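PDB 3VRH: tRNA-5-methyluridine(54) 2-sulfurtransferase from Pyrococcus horikoshii, which catalyses the ATP-dependent 2-thiolation of 5-methyluridine 54 in the T loop of tRNA, a modification that stabilises tRNAs at high temperature. Local coordinates for residues F148-E160 with I190-V204. Residues are numbered along the deposited sequence; the frame is centred on the assembly and turned at random.
Sequences FDAIATGHNLDDE and IKKVKPLYEVTEREV. With BCN (bicine), chain D.
Tyr197 and Glu160 meet through a phenol-to-carboxylate hydrogen bond: Tyr197 OH donates to Glu160 OE2 over 2.6 Å, from above a carboxylate turned 70° from the ring. Glu160 reaches it with CG anti to its backbone N (chi1 -178°) and a bend at chi2. The same oxygen also accepts from Gly180 N, while OE1 makes a long salt bridge of 3.8 Å with Lys194 NZ. A leucine in place of Glu160 would probably leave the Tyr197 hydroxyl and Gly180 N without this acceptor, and Lys194 without this counter-charge. The extended Lys194 chain then runs across His155, CE lying over one face of the imidazole 3.9 Å from its centroid, a CH-pi contact; bicine O21 sits over the opposite face. A bond of His155 ND1 with Thr153 OG1 helps fix the ring's rotation.

Farther along, Asp158 OD1 accepts a short bond of 2.5 Å from Glu201 N, on its anti side, at the start of helix 201-211, and a water joins OD1 to Arg202 N. Two capping boxes frame this meeting of helix starts, Asn156 with Asp159 and Thr200 with Glu203, and Leu157 N donates to Val199 O. The Asp159 and Glu201 carboxylates come close, but both pair with Lys232.

Earlier in both segments, strands 150-152 and 191-193 run parallel, bonded from Ile151 N to Lys191 O (2.7 Å), Val193 N to Ile151 O and Thr153 N to Val193 O. They are inner strands of the PP-loop domain's sheet, between 49-53 and 182-183, and the loop after 150-152 carries Gly154 of the ATP site. Helix 127-145 covers the Ile151 side, helix 58-69 packs on Ala152, Leu196 and Val204, and helix 245-256 closes over Leu157 and Tyr197.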
loop_
_atom_site.group_PDB
_atom_site.type_symbol
_atom_site.label_atom_id
_atom_site.label_comp_id
_atom_site.label_asym_id
_atom_site.label_seq_id
_atom_site.Cartn_x
_atom_site.Cartn_y
_atom_site.Cartn_z
ATOM N N PHE A 148 19.171 8.127 -30.168
ATOM C CA PHE A 148 18.050 7.198 -30.033
ATOM C C PHE A 148 16.781 7.977 -29.706
ATOM O O PHE A 148 16.848 9.038 -29.094
ATOM C CB PHE A 148 18.325 6.136 -28.964
ATOM C CG PHE A 148 19.277 5.071 -29.415
ATOM C CD1 PHE A 148 18.813 3.948 -30.094
ATOM C CD2 PHE A 148 20.641 5.209 -29.192
ATOM C CE1 PHE A 148 19.688 2.982 -30.529
ATOM C CE2 PHE A 148 21.522 4.245 -29.629
ATOM C CZ PHE A 148 21.043 3.125 -30.294
ATOM N N ASP A 149 15.633 7.458 -30.133
ATOM C CA ASP A 149 14.362 8.134 -29.892
ATOM C C ASP A 149 13.685 7.685 -28.607
ATOM O O ASP A 149 12.801 8.371 -28.092
ATOM C CB ASP A 149 13.407 7.899 -31.060
ATOM C CG ASP A 149 13.967 8.413 -32.368
ATOM O OD1 ASP A 149 14.521 9.534 -32.377
ATOM O OD2 ASP A 149 13.880 7.684 -33.375
ATOM N N ALA A 150 14.089 6.530 -28.091
ATOM C CA ALA A 150 13.375 5.944 -26.971
ATOM C C ALA A 150 14.231 4.886 -26.297
ATOM O O ALA A 150 15.048 4.224 -26.937
ATOM C CB ALA A 150 12.071 5.326 -27.458
ATOM N N ILE A 151 14.031 4.738 -24.997
ATOM C CA ILE A 151 14.628 3.660 -24.226
ATOM C C ILE A 151 13.482 2.788 -23.737
ATOM O O ILE A 151 12.536 3.284 -23.121
ATOM C CB ILE A 151 15.382 4.220 -23.016
ATOM C CG1 ILE A 151 16.583 5.033 -23.477
ATOM C CG2 ILE A 151 15.786 3.112 -22.059
ATOM C CD1 ILE A 151 17.232 5.827 -22.384
ATOM N N ALA A 152 13.547 1.498 -24.030
ATOM C CA ALA A 152 12.563 0.551 -23.506
ATOM C C ALA A 152 13.195 -0.279 -22.385
ATOM O O ALA A 152 14.300 -0.797 -22.553
ATOM C CB ALA A 152 12.058 -0.350 -24.611
ATOM N N THR A 153 12.505 -0.374 -21.242
ATOM C CA THR A 153 12.947 -1.217 -20.134
ATOM C C THR A 153 11.994 -2.408 -19.929
ATOM O O THR A 153 10.936 -2.477 -20.546
ATOM C CB THR A 153 13.103 -0.406 -18.838
ATOM O OG1 THR A 153 11.827 0.084 -18.434
ATOM C CG2 THR A 153 14.044 0.781 -19.053
ATOM N N GLY A 154 12.384 -3.347 -19.078
ATOM C CA GLY A 154 11.697 -4.622 -18.955
ATOM C C GLY A 154 10.742 -4.763 -17.770
ATOM O O GLY A 154 10.231 -5.849 -17.512
ATOM N N HIS A 155 10.498 -3.665 -17.063
ATOM C CA HIS A 155 9.542 -3.636 -15.955
ATOM C C HIS A 155 8.200 -4.212 -16.357
ATOM O O HIS A 155 7.575 -3.765 -17.316
ATOM C CB HIS A 155 9.327 -2.201 -15.475
ATOM C CG HIS A 155 10.570 -1.530 -14.980
ATOM N ND1 HIS A 155 11.587 -1.128 -15.821
ATOM C CD2 HIS A 155 10.951 -1.169 -13.730
ATOM C CE1 HIS A 155 12.548 -0.563 -15.109
ATOM N NE2 HIS A 155 12.188 -0.575 -13.838
ATOM N N ASN A 156 7.767 -5.225 -15.630
ATOM C CA ASN A 156 6.504 -5.877 -15.920
ATOM C C ASN A 156 5.474 -5.515 -14.849
ATOM O O ASN A 156 5.755 -4.696 -13.965
ATOM C CB ASN A 156 6.712 -7.400 -16.046
ATOM C CG ASN A 156 7.226 -8.029 -14.753
ATOM O OD1 ASN A 156 6.669 -7.799 -13.672
ATOM N ND2 ASN A 156 8.294 -8.816 -14.856
ATOM N N LEU A 157 4.294 -6.121 -14.918
ATOM C CA LEU A 157 3.208 -5.741 -14.014
ATOM C C LEU A 157 3.618 -5.892 -12.547
ATOM O O LEU A 157 3.350 -5.003 -11.724
ATOM C CB LEU A 157 1.944 -6.552 -14.303
ATOM C CG LEU A 157 0.706 -6.170 -13.488
ATOM C CD1 LEU A 157 0.328 -4.706 -13.718
ATOM C CD2 LEU A 157 -0.454 -7.075 -13.850
ATOM N N ASP A 158 4.275 -7.009 -12.232
ATOM C CA ASP A 158 4.737 -7.282 -10.868
ATOM C C ASP A 158 5.761 -6.266 -10.372
ATOM O O ASP A 158 5.743 -5.877 -9.202
ATOM C CB ASP A 158 5.275 -8.710 -10.733
ATOM C CG ASP A 158 4.211 -9.765 -11.011
ATOM O OD1 ASP A 158 4.047 -10.175 -12.172
ATOM O OD2 ASP A 158 3.527 -10.190 -10.065
ATOM N N ASP A 159 6.641 -5.819 -11.256
ATOM C CA ASP A 159 7.566 -4.741 -10.906
ATOM C C ASP A 159 6.846 -3.451 -10.553
ATOM O O ASP A 159 7.130 -2.851 -9.512
ATOM C CB ASP A 159 8.569 -4.489 -12.031
ATOM C CG ASP A 159 9.383 -5.720 -12.344
ATOM O OD1 ASP A 159 9.827 -6.354 -11.367
ATOM O OD2 ASP A 159 9.536 -6.081 -13.536
ATOM N N GLU A 160 5.930 -3.011 -11.419
ATOM C CA GLU A 160 5.171 -1.791 -11.153
ATOM C C GLU A 160 4.412 -1.898 -9.814
ATOM O O GLU A 160 4.442 -0.976 -9.007
ATOM C CB GLU A 160 4.192 -1.482 -12.290
ATOM C CG GLU A 160 3.383 -0.161 -12.109
ATOM C CD GLU A 160 4.190 1.107 -12.445
ATOM O OE1 GLU A 160 5.438 1.057 -12.381
ATOM O OE2 GLU A 160 3.575 2.149 -12.790
ATOM N N ILE A 190 15.645 11.288 -22.600
ATOM C CA ILE A 190 15.047 10.523 -23.685
ATOM C C ILE A 190 13.778 9.829 -23.204
ATOM O O ILE A 190 13.692 9.441 -22.040
ATOM C CB ILE A 190 16.035 9.451 -24.221
ATOM C CG1 ILE A 190 17.349 10.098 -24.664
ATOM C CG2 ILE A 190 15.419 8.668 -25.365
ATOM C CD1 ILE A 190 17.198 11.026 -25.844
ATOM N N LYS A 191 12.805 9.676 -24.100
ATOM C CA LYS A 191 11.570 8.957 -23.791
ATOM C C LYS A 191 11.867 7.541 -23.299
ATOM O O LYS A 191 12.585 6.787 -23.973
ATOM C CB LYS A 191 10.654 8.879 -25.021
ATOM C CG LYS A 191 9.388 8.069 -24.775
ATOM C CD LYS A 191 8.353 8.236 -25.875
ATOM C CE LYS A 191 8.805 7.564 -27.151
ATOM N NZ LYS A 191 7.653 7.160 -28.006
ATOM N N LYS A 192 11.316 7.197 -22.133
ATOM C CA LYS A 192 11.446 5.857 -21.551
ATOM C C LYS A 192 10.087 5.187 -21.502
ATOM O O LYS A 192 9.125 5.779 -21.005
ATOM C CB LYS A 192 12.044 5.906 -20.130
ATOM C CG LYS A 192 13.528 6.197 -20.100
ATOM C CD LYS A 192 14.128 6.242 -18.690
ATOM C CE LYS A 192 14.589 4.872 -18.190
ATOM N NZ LYS A 192 15.235 4.994 -16.838
ATOM N N VAL A 193 10.018 3.957 -22.007
ATOM C CA VAL A 193 8.776 3.196 -22.061
ATOM C C VAL A 193 8.931 1.792 -21.470
ATOM O O VAL A 193 10.042 1.267 -21.370
ATOM C CB VAL A 193 8.232 3.093 -23.503
ATOM C CG1 VAL A 193 7.893 4.461 -24.044
ATOM C CG2 VAL A 193 9.250 2.388 -24.415
ATOM N N LYS A 194 7.804 1.200 -21.078
ATOM C CA LYS A 194 7.763 -0.117 -20.442
ATOM C C LYS A 194 6.765 -0.984 -21.212
ATOM O O LYS A 194 5.577 -1.059 -20.848
ATOM C CB LYS A 194 7.330 0.010 -18.954
ATOM C CG LYS A 194 8.339 0.741 -18.078
ATOM C CD LYS A 194 7.867 0.921 -16.630
ATOM C CE LYS A 194 8.924 1.679 -15.831
ATOM N NZ LYS A 194 8.597 1.770 -14.373
ATOM N N PRO A 195 7.226 -1.613 -22.299
ATOM C CA PRO A 195 6.364 -2.463 -23.130
ATOM C C PRO A 195 5.815 -3.707 -22.421
ATOM O O PRO A 195 4.809 -4.267 -22.852
ATOM C CB PRO A 195 7.296 -2.891 -24.281
ATOM C CG PRO A 195 8.420 -1.871 -24.278
ATOM C CD PRO A 195 8.585 -1.459 -22.861
ATOM N N LEU A 196 6.473 -4.144 -21.354
ATOM C CA LEU A 196 6.006 -5.313 -20.629
ATOM C C LEU A 196 5.081 -4.916 -19.472
ATOM O O LEU A 196 4.818 -5.721 -18.579
ATOM C CB LEU A 196 7.185 -6.111 -20.084
ATOM C CG LEU A 196 8.205 -6.636 -21.098
ATOM C CD1 LEU A 196 9.118 -7.649 -20.412
ATOM C CD2 LEU A 196 7.517 -7.237 -22.350
ATOM N N TYR A 197 4.584 -3.682 -19.513
ATOM C CA TYR A 197 3.715 -3.155 -18.456
ATOM C C TYR A 197 2.567 -4.064 -18.030
ATOM O O TYR A 197 2.203 -4.078 -16.860
ATOM C CB TYR A 197 3.146 -1.786 -18.852
ATOM C CG TYR A 197 2.748 -0.918 -17.669
ATOM C CD1 TYR A 197 3.721 -0.314 -16.866
ATOM C CD2 TYR A 197 1.404 -0.680 -17.371
ATOM C CE1 TYR A 197 3.368 0.480 -15.776
ATOM C CE2 TYR A 197 1.036 0.126 -16.296
ATOM C CZ TYR A 197 2.021 0.707 -15.495
ATOM O OH TYR A 197 1.652 1.513 -14.412
ATOM N N GLU A 198 1.998 -4.819 -18.965
ATOM C CA GLU A 198 0.765 -5.550 -18.669
ATOM C C GLU A 198 0.924 -7.059 -18.608
ATOM O O GLU A 198 -0.060 -7.785 -18.377
ATOM C CB GLU A 198 -0.355 -5.177 -19.652
ATOM C CG GLU A 198 -0.660 -3.684 -19.681
ATOM C CD GLU A 198 -1.866 -3.358 -20.541
ATOM O OE1 GLU A 198 -1.690 -3.138 -21.757
ATOM O OE2 GLU A 198 -2.992 -3.332 -19.999
ATOM N N VAL A 199 2.147 -7.539 -18.825
ATOM C CA VAL A 199 2.413 -8.962 -18.657
ATOM C C VAL A 199 2.939 -9.197 -17.238
ATOM O O VAL A 199 3.553 -8.311 -16.640
ATOM C CB VAL A 199 3.404 -9.520 -19.706
ATOM C CG1 VAL A 199 2.796 -9.499 -21.084
ATOM C CG2 VAL A 199 4.720 -8.732 -19.672
ATOM N N THR A 200 2.690 -10.385 -16.700
ATOM C CA THR A 200 3.101 -10.698 -15.343
ATOM C C THR A 200 4.520 -11.260 -15.348
ATOM O O THR A 200 5.035 -11.666 -16.391
ATOM C CB THR A 200 2.162 -11.730 -14.696
ATOM O OG1 THR A 200 2.309 -12.984 -15.372
ATOM C CG2 THR A 200 0.687 -11.268 -14.762
ATOM N N GLU A 201 5.149 -11.281 -14.179
ATOM C CA GLU A 201 6.496 -11.800 -14.058
ATOM C C GLU A 201 6.516 -13.283 -14.404
ATOM O O GLU A 201 7.448 -13.784 -15.030
ATOM C CB GLU A 201 7.072 -11.553 -12.657
ATOM C CG GLU A 201 8.520 -12.034 -12.550
ATOM C CD GLU A 201 9.301 -11.392 -11.428
ATOM O OE1 GLU A 201 8.704 -10.681 -10.588
ATOM O OE2 GLU A 201 10.525 -11.593 -11.393
ATOM N N ARG A 202 5.460 -13.970 -14.004
ATOM C CA ARG A 202 5.279 -15.378 -14.314
ATOM C C ARG A 202 5.192 -15.611 -15.838
ATOM O O ARG A 202 5.773 -16.564 -16.372
ATOM C CB ARG A 202 4.008 -15.824 -13.606
ATOM C CG ARG A 202 3.525 -17.189 -13.896
ATOM C CD ARG A 202 2.061 -17.271 -13.443
ATOM N NE ARG A 202 1.505 -18.549 -13.833
ATOM C CZ ARG A 202 0.478 -18.708 -14.661
ATOM N NH1 ARG A 202 -0.142 -17.653 -15.169
ATOM N NH2 ARG A 202 0.054 -19.935 -14.947
ATOM N N GLU A 203 4.487 -14.729 -16.543
ATOM C CA GLU A 203 4.417 -14.838 -18.011
ATOM C C GLU A 203 5.780 -14.553 -18.660
ATOM O O GLU A 203 6.156 -15.195 -19.625
ATOM C CB GLU A 203 3.330 -13.919 -18.568
ATOM C CG GLU A 203 1.951 -14.385 -18.162
ATOM C CD GLU A 203 0.861 -13.412 -18.515
ATOM O OE1 GLU A 203 1.120 -12.191 -18.567
ATOM O OE2 GLU A 203 -0.272 -13.883 -18.728
ATOM N N VAL A 204 6.523 -13.602 -18.099
ATOM C CA VAL A 204 7.866 -13.311 -18.584
ATOM C C VAL A 204 8.774 -14.527 -18.441
ATOM O O VAL A 204 9.424 -14.943 -19.415
ATOM C CB VAL A 204 8.486 -12.091 -17.892
ATOM C CG1 VAL A 204 9.933 -11.916 -18.314
ATOM C CG2 VAL A 204 7.672 -10.831 -18.205
HETATM N N1 BCN D . 15.289 -4.077 -16.439
HETATM C C1 BCN D . 13.959 -4.601 -15.921
HETATM C C2 BCN D . 13.778 -4.504 -14.454
HETATM O O21 BCN D . 14.401 -3.595 -13.847
HETATM O O22 BCN D . 13.052 -5.319 -13.843
HETATM C C3 BCN D . 16.317 -5.152 -16.459
HETATM C C4 BCN D . 15.854 -6.624 -16.418
HETATM O O4 BCN D . 16.467 -7.497 -16.979
HETATM C C5 BCN D . 15.116 -3.549 -17.791
HETATM C C6 BCN D . 16.263 -2.774 -18.281
HETATM O O6 BCN D . 16.158 -2.054 -19.218
HETATM O O HOH W 1 12.729 10.738 -27.128
HETATM O O HOH W 2 8.678 -3.062 -19.715
HETATM O O HOH W 3 3.658 -12.912 -11.724
#